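Local coordinates for IPT/TIG domain-containing protein BACOVA_02650 (Bacteroides ovatus, PDB 5E7H) that binds polysaccharide at the cell surface, probably capturing xyloglucan before its transport into the periplasm for degradation, here as an IPT/TIG domain joined to the xyloglucan-binding domain, at residues P13-T18 and P59-Q64; S30-N35 and D52-V57. All coordinates share one frame; numbering follows the deposited sequence.

Contact 1: residues P13-T18 and P59-Q64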
loop_
_atom_site.group_PDB
_atom_site.type_symbol
_atom_site.label_atom_id
_atom_site.label_comp_id
_atom_site.label_asym_id
_atom_site.label_seq_id
_atom_site.Cartn_x
_atom_site.Cartn_y
_atom_site.Cartn_z
ATOM N N PRO A 13 5.418 -1.533 4.788
ATOM C CA PRO A 13 4.602 -1.899 5.952
ATOM C C PRO A 13 4.674 -0.837 7.022
ATOM O O PRO A 13 5.724 -0.249 7.273
ATOM C CB PRO A 13 5.213 -3.218 6.416
ATOM C CG PRO A 13 6.592 -3.239 5.859
ATOM C CD PRO A 13 6.539 -2.458 4.578
ATOM N N VAL A 14 3.537 -0.605 7.671
ATOM C CA VAL A 14 3.474 0.334 8.786
ATOM C C VAL A 14 4.370 -0.112 9.942
ATOM O O VAL A 14 4.440 -1.308 10.291
ATOM C CB VAL A 14 1.995 0.485 9.254
ATOM C CG1 VAL A 14 1.886 1.361 10.513
ATOM C CG2 VAL A 14 1.153 1.066 8.137
ATOM N N VAL A 15 5.072 0.837 10.563
ATOM C CA VAL A 15 5.876 0.521 11.725
ATOM C C VAL A 15 4.983 -0.040 12.848
ATOM O O VAL A 15 3.955 0.548 13.192
ATOM C CB VAL A 15 6.640 1.748 12.248
ATOM C CG1 VAL A 15 7.432 1.427 13.461
ATOM C CG2 VAL A 15 7.559 2.301 11.142
ATOM N N GLY A 16 5.357 -1.192 13.381
ATOM C CA GLY A 16 4.563 -1.837 14.412
ATOM C C GLY A 16 3.643 -2.907 13.874
ATOM O O GLY A 16 2.927 -3.543 14.643
ATOM N N SER A 17 3.642 -3.095 12.561
ATOM C CA SER A 17 2.827 -4.128 11.928
ATOM C C SER A 17 3.701 -5.296 11.490
ATOM O O SER A 17 4.936 -5.218 11.507
ATOM C CB SER A 17 2.051 -3.562 10.747
ATOM O OG SER A 17 2.895 -3.385 9.610
ATOM N N THR A 18 3.054 -6.405 11.134
ATOM C CA THR A 18 3.758 -7.635 10.792
ATOM C C THR A 18 4.164 -7.624 9.330
ATOM O O THR A 18 3.362 -7.287 8.454
ATOM C CB THR A 18 2.893 -8.866 11.071
ATOM O OG1 THR A 18 2.544 -8.880 12.459
ATOM C CG2 THR A 18 3.647 -10.161 10.742
ATOM N N PRO A 59 10.185 -2.876 13.566
ATOM C CA PRO A 59 10.341 -2.102 14.805
ATOM C C PRO A 59 10.521 -0.593 14.619
ATOM O O PRO A 59 10.301 0.173 15.567
ATOM C CB PRO A 59 11.585 -2.712 15.432
ATOM C CG PRO A 59 12.384 -3.218 14.300
ATOM C CD PRO A 59 11.393 -3.664 13.259
ATOM N N GLN A 60 10.910 -0.175 13.422
ATOM C CA GLN A 60 11.163 1.231 13.126
ATOM C C GLN A 60 11.173 1.380 11.608
ATOM O O GLN A 60 11.315 0.382 10.904
ATOM C CB GLN A 60 12.490 1.701 13.710
ATOM C CG GLN A 60 13.686 0.946 13.139
ATOM C CD GLN A 60 14.994 1.218 13.856
ATOM O OE1 GLN A 60 15.413 0.449 14.718
ATOM N NE2 GLN A 60 15.662 2.297 13.474
ATOM N N ALA A 61 10.998 2.604 11.119
ATOM C CA ALA A 61 11.027 2.869 9.674
ATOM C C ALA A 61 12.456 3.028 9.177
ATOM O O ALA A 61 13.229 3.786 9.749
ATOM C CB ALA A 61 10.242 4.107 9.349
ATOM N N PRO A 62 12.807 2.338 8.083
ATOM C CA PRO A 62 14.018 2.728 7.350
ATOM C C PRO A 62 13.973 4.196 6.928
ATOM O O PRO A 62 12.901 4.681 6.582
ATOM C CB PRO A 62 13.987 1.819 6.108
ATOM C CG PRO A 62 12.972 0.775 6.384
ATOM C CD PRO A 62 12.009 1.324 7.369
ATOM N N THR A 63 15.126 4.866 6.929
ATOM C CA THR A 63 15.213 6.257 6.515
ATOM C C THR A 63 15.487 6.369 5.016
ATOM O O THR A 63 15.333 7.448 4.449
ATOM C CB THR A 63 16.323 7.015 7.284
ATOM O OG1 THR A 63 17.607 6.530 6.894
ATOM C CG2 THR A 63 16.168 6.827 8.800
ATOM N N GLN A 64 15.874 5.258 4.382
ATOM C CA GLN A 64 16.184 5.223 2.948
ATOM C C GLN A 64 15.618 3.955 2.352
ATOM O O GLN A 64 15.363 2.984 3.069
ATOM C CB GLN A 64 17.689 5.266 2.689
ATOM C CG GLN A 64 18.395 6.477 3.255
ATOM C CD GLN A 64 19.890 6.422 3.035
ATOM O OE1 GLN A 64 20.446 5.372 2.696
ATOM N NE2 GLN A 64 20.550 7.553 3.226
#
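Val15 lies against the backbone of Pro59, Gln60 and Ala61, joining two loops of the IPT/TIG domain, an immunoglobulin-like beta-sandwich. It stands at the second position of a type II beta turn from Val14 to Ser17, with Gly16 third at phi 97°, where a CB would jam against the carbonyl O of Val15. Packing is tight at one branch: CG2 of Val15 sits 3.5 Å from N of Ala61 and 3.7 Å from CB of the same residue, a small methyl that lets the loop come this near. CG1, anti to the backbone N (chi1 178°), reaches the Pro59-Gln60 peptide, 3.8 Å from both O of Pro59 and CA of Gln60. Cutting Val15 back to an alanine removes both methyls and would probably open a gap over CB of Ala61 and CA of Gln60. The other side is loose: the side chains of Pro59 and Gln60 start out away from the turn and add little here, leaning instead on strand 38-40, while Gly16 and the polar Gln60 are exposed to solvent. No hydrogen bond crosses between the segments. Ser17 closes the turn twice on O of Val14, through N at 3.0 Å and OG at 2.7 Å, the hydroxyl lying in the carbonyl plane on a lone pair.

Contact 2: residues S30-N35 and D52-V57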
loop_
_atom_site.group_PDB
_atom_site.type_symbol
_atom_site.label_atom_id
_atom_site.label_comp_id
_atom_site.label_asym_id
_atom_site.label_seq_id
_atom_site.Cartn_x
_atom_site.Cartn_y
_atom_site.Cartn_z
ATOM N N SER A 30 19.656 -16.685 10.508
ATOM C CA SER A 30 20.606 -16.108 11.450
ATOM C C SER A 30 20.639 -14.591 11.360
ATOM O O SER A 30 21.204 -13.924 12.219
ATOM C CB SER A 30 22.006 -16.681 11.209
ATOM O OG SER A 30 22.483 -16.370 9.916
ATOM N N ARG A 31 20.020 -14.035 10.324
ATOM C CA ARG A 31 19.988 -12.593 10.182
ATOM C C ARG A 31 18.901 -12.170 9.217
ATOM O O ARG A 31 18.741 -12.778 8.167
ATOM C CB ARG A 31 21.329 -12.068 9.685
ATOM C CG ARG A 31 21.448 -10.572 9.740
ATOM C CD ARG A 31 22.742 -10.105 9.124
ATOM N NE ARG A 31 22.959 -8.681 9.348
ATOM C CZ ARG A 31 23.912 -7.966 8.762
ATOM N NH1 ARG A 31 24.746 -8.538 7.901
ATOM N NH2 ARG A 31 24.028 -6.675 9.035
ATOM N N VAL A 32 18.165 -11.129 9.592
ATOM C CA VAL A 32 17.291 -10.421 8.660
ATOM C C VAL A 32 17.633 -8.936 8.746
ATOM O O VAL A 32 17.385 -8.289 9.767
ATOM C CB VAL A 32 15.783 -10.649 8.954
ATOM C CG1 VAL A 32 14.903 -9.788 8.046
ATOM C CG2 VAL A 32 15.433 -12.121 8.770
ATOM N N ASN A 33 18.230 -8.413 7.676
ATOM C CA ASN A 33 18.664 -7.024 7.637
ATOM C C ASN A 33 17.704 -6.191 6.809
ATOM O O ASN A 33 17.346 -6.572 5.702
ATOM C CB ASN A 33 20.073 -6.899 7.066
ATOM C CG ASN A 33 20.524 -5.458 6.965
ATOM O OD1 ASN A 33 20.357 -4.830 5.934
ATOM N ND2 ASN A 33 21.066 -4.917 8.061
ATOM N N ILE A 34 17.293 -5.059 7.370
ATOM C CA ILE A 34 16.404 -4.125 6.714
ATOM C C ILE A 34 17.152 -2.934 6.125
ATOM O O ILE A 34 17.643 -2.077 6.865
ATOM C CB ILE A 34 15.347 -3.597 7.695
ATOM C CG1 ILE A 34 14.644 -4.736 8.446
ATOM C CG2 ILE A 34 14.325 -2.764 6.956
ATOM C CD1 ILE A 34 13.992 -5.824 7.588
ATOM N N ASN A 35 17.297 -2.938 4.798
ATOM C CA ASN A 35 17.817 -1.803 4.029
ATOM C C ASN A 35 19.201 -1.350 4.459
ATOM O O ASN A 35 19.555 -0.191 4.259
ATOM C CB ASN A 35 16.825 -0.623 4.094
ATOM C CG ASN A 35 15.539 -0.907 3.340
ATOM O OD1 ASN A 35 15.269 -2.056 2.975
ATOM N ND2 ASN A 35 14.753 0.138 3.074
ATOM N N ASP A 52 9.301 -22.128 4.746
ATOM C CA ASP A 52 8.880 -21.414 3.542
ATOM C C ASP A 52 8.281 -20.043 3.850
ATOM O O ASP A 52 7.780 -19.373 2.961
ATOM C CB ASP A 52 7.866 -22.242 2.745
ATOM C CG ASP A 52 6.612 -22.577 3.539
ATOM O OD1 ASP A 52 6.454 -22.086 4.677
ATOM O OD2 ASP A 52 5.772 -23.337 3.012
ATOM N N GLU A 53 8.339 -19.633 5.111
ATOM C CA GLU A 53 7.811 -18.336 5.497
ATOM C C GLU A 53 8.486 -17.821 6.760
ATOM O O GLU A 53 8.759 -18.583 7.685
ATOM C CB GLU A 53 6.296 -18.419 5.710
ATOM C CG GLU A 53 5.653 -17.098 6.120
ATOM C CD GLU A 53 4.168 -17.227 6.399
ATOM O OE1 GLU A 53 3.762 -17.017 7.560
ATOM O OE2 GLU A 53 3.407 -17.526 5.457
ATOM N N ILE A 54 8.778 -16.525 6.784
ATOM C CA ILE A 54 9.174 -15.890 8.026
ATOM C C ILE A 54 8.346 -14.628 8.224
ATOM O O ILE A 54 7.850 -14.004 7.266
ATOM C CB ILE A 54 10.672 -15.547 8.074
ATOM C CG1 ILE A 54 11.042 -14.538 6.998
ATOM C CG2 ILE A 54 11.517 -16.825 7.915
ATOM C CD1 ILE A 54 12.481 -14.036 7.100
ATOM N N SER A 55 8.172 -14.264 9.487
ATOM C CA SER A 55 7.490 -13.026 9.811
ATOM C C SER A 55 8.075 -12.369 11.043
ATOM O O SER A 55 8.706 -13.018 11.866
ATOM C CB SER A 55 5.992 -13.256 10.015
ATOM O OG SER A 55 5.765 -14.130 11.113
ATOM N N PHE A 56 7.848 -11.065 11.143
ATOM C CA PHE A 56 8.356 -10.267 12.249
ATOM C C PHE A 56 7.644 -8.937 12.226
ATOM O O PHE A 56 7.139 -8.512 11.182
ATOM C CB PHE A 56 9.860 -10.046 12.135
ATOM C CG PHE A 56 10.266 -9.438 10.827
ATOM C CD1 PHE A 56 10.282 -8.067 10.656
ATOM C CD2 PHE A 56 10.631 -10.258 9.766
ATOM C CE1 PHE A 56 10.642 -7.516 9.430
ATOM C CE2 PHE A 56 10.988 -9.710 8.545
ATOM C CZ PHE A 56 10.997 -8.351 8.385
ATOM N N VAL A 57 7.631 -8.272 13.373
ATOM C CA VAL A 57 7.101 -6.934 13.472
ATOM C C VAL A 57 8.171 -5.916 13.071
ATOM O O VAL A 57 9.313 -6.034 13.537
ATOM C CB VAL A 57 6.633 -6.679 14.899
ATOM C CG1 VAL A 57 6.170 -5.250 15.060
ATOM C CG2 VAL A 57 5.506 -7.648 15.266
#
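Val32 and Ile34 face Ile54 and Phe56 across the interior of the domain, all four side chains pointing from their strands toward the opposing one. Strands 31-34 and 53-57 run with their axes 10.6 Å apart and their directions 56° from each other, a spacing bridged by side chains alone, with no hydrogen bond between the segments. Val32 divides its two methyls between two partners. CG1 meets the Phe56 ring obliquely at CE2, 3.9 Å away, while CG2 lies 3.9 Å from CD1 of Ile54, the two aliphatic chains passing alongside each other in opposite senses. The ring also receives Ile34, whose CD1 comes from the facing strand to 4.0 Å from CZ, again on an oblique approach. The far end of the ring, around CZ, thus rests against both methyls, Val32 CG1 and Ile34 CD1, which themselves touch, and a chi1 of 55°, with CG between the backbone N and the carbonyl carbon, carries it there. Ile54 takes the same first torsion, then extends through chi2 of 173° to present CD1 to Val32. Branched aliphatics suit such strand positions because they fill the buried space compactly, and the long flat phenylalanine reaches about halfway across the gap, where the branched chains meet it. Ile40 touches Val32, Ile34 and Phe56, while Ile68 lies beside Val32 and Ile34. On the outward face of strand 31-34, Arg31 instead forms a salt bridge with Asp39. Two antiparallel sheets packed face to face, over an interior lined here by aliphatic and aromatic side chains, are the hallmark of the immunoglobulin-like E-set beta-sandwich to which IPT/TIG domains belong.

Both contacts belong to the IPT/TIG domain, and their centres lie 13 Å apart. Along the chain the order is 13-18, 30-35, 52-57, 59-64, so contact 2 falls between the two halves of contact 1. Contact 2 joins the sheets through the core, strand 31-34 from one and strand 53-57 from the other; contact 1 ties the loop before strand 18-24 to the loop after strand 53-57 at the surface. They touch directly: Asn35 ND2 probably hydrogen-bonds to Gln64 O, and Val57 packs on Gly16. Through Asn119, which hydrogen-bonds Val15 N and helps bind a sodium ion, contact 1 also connects this domain with the xyloglucan-binding domain.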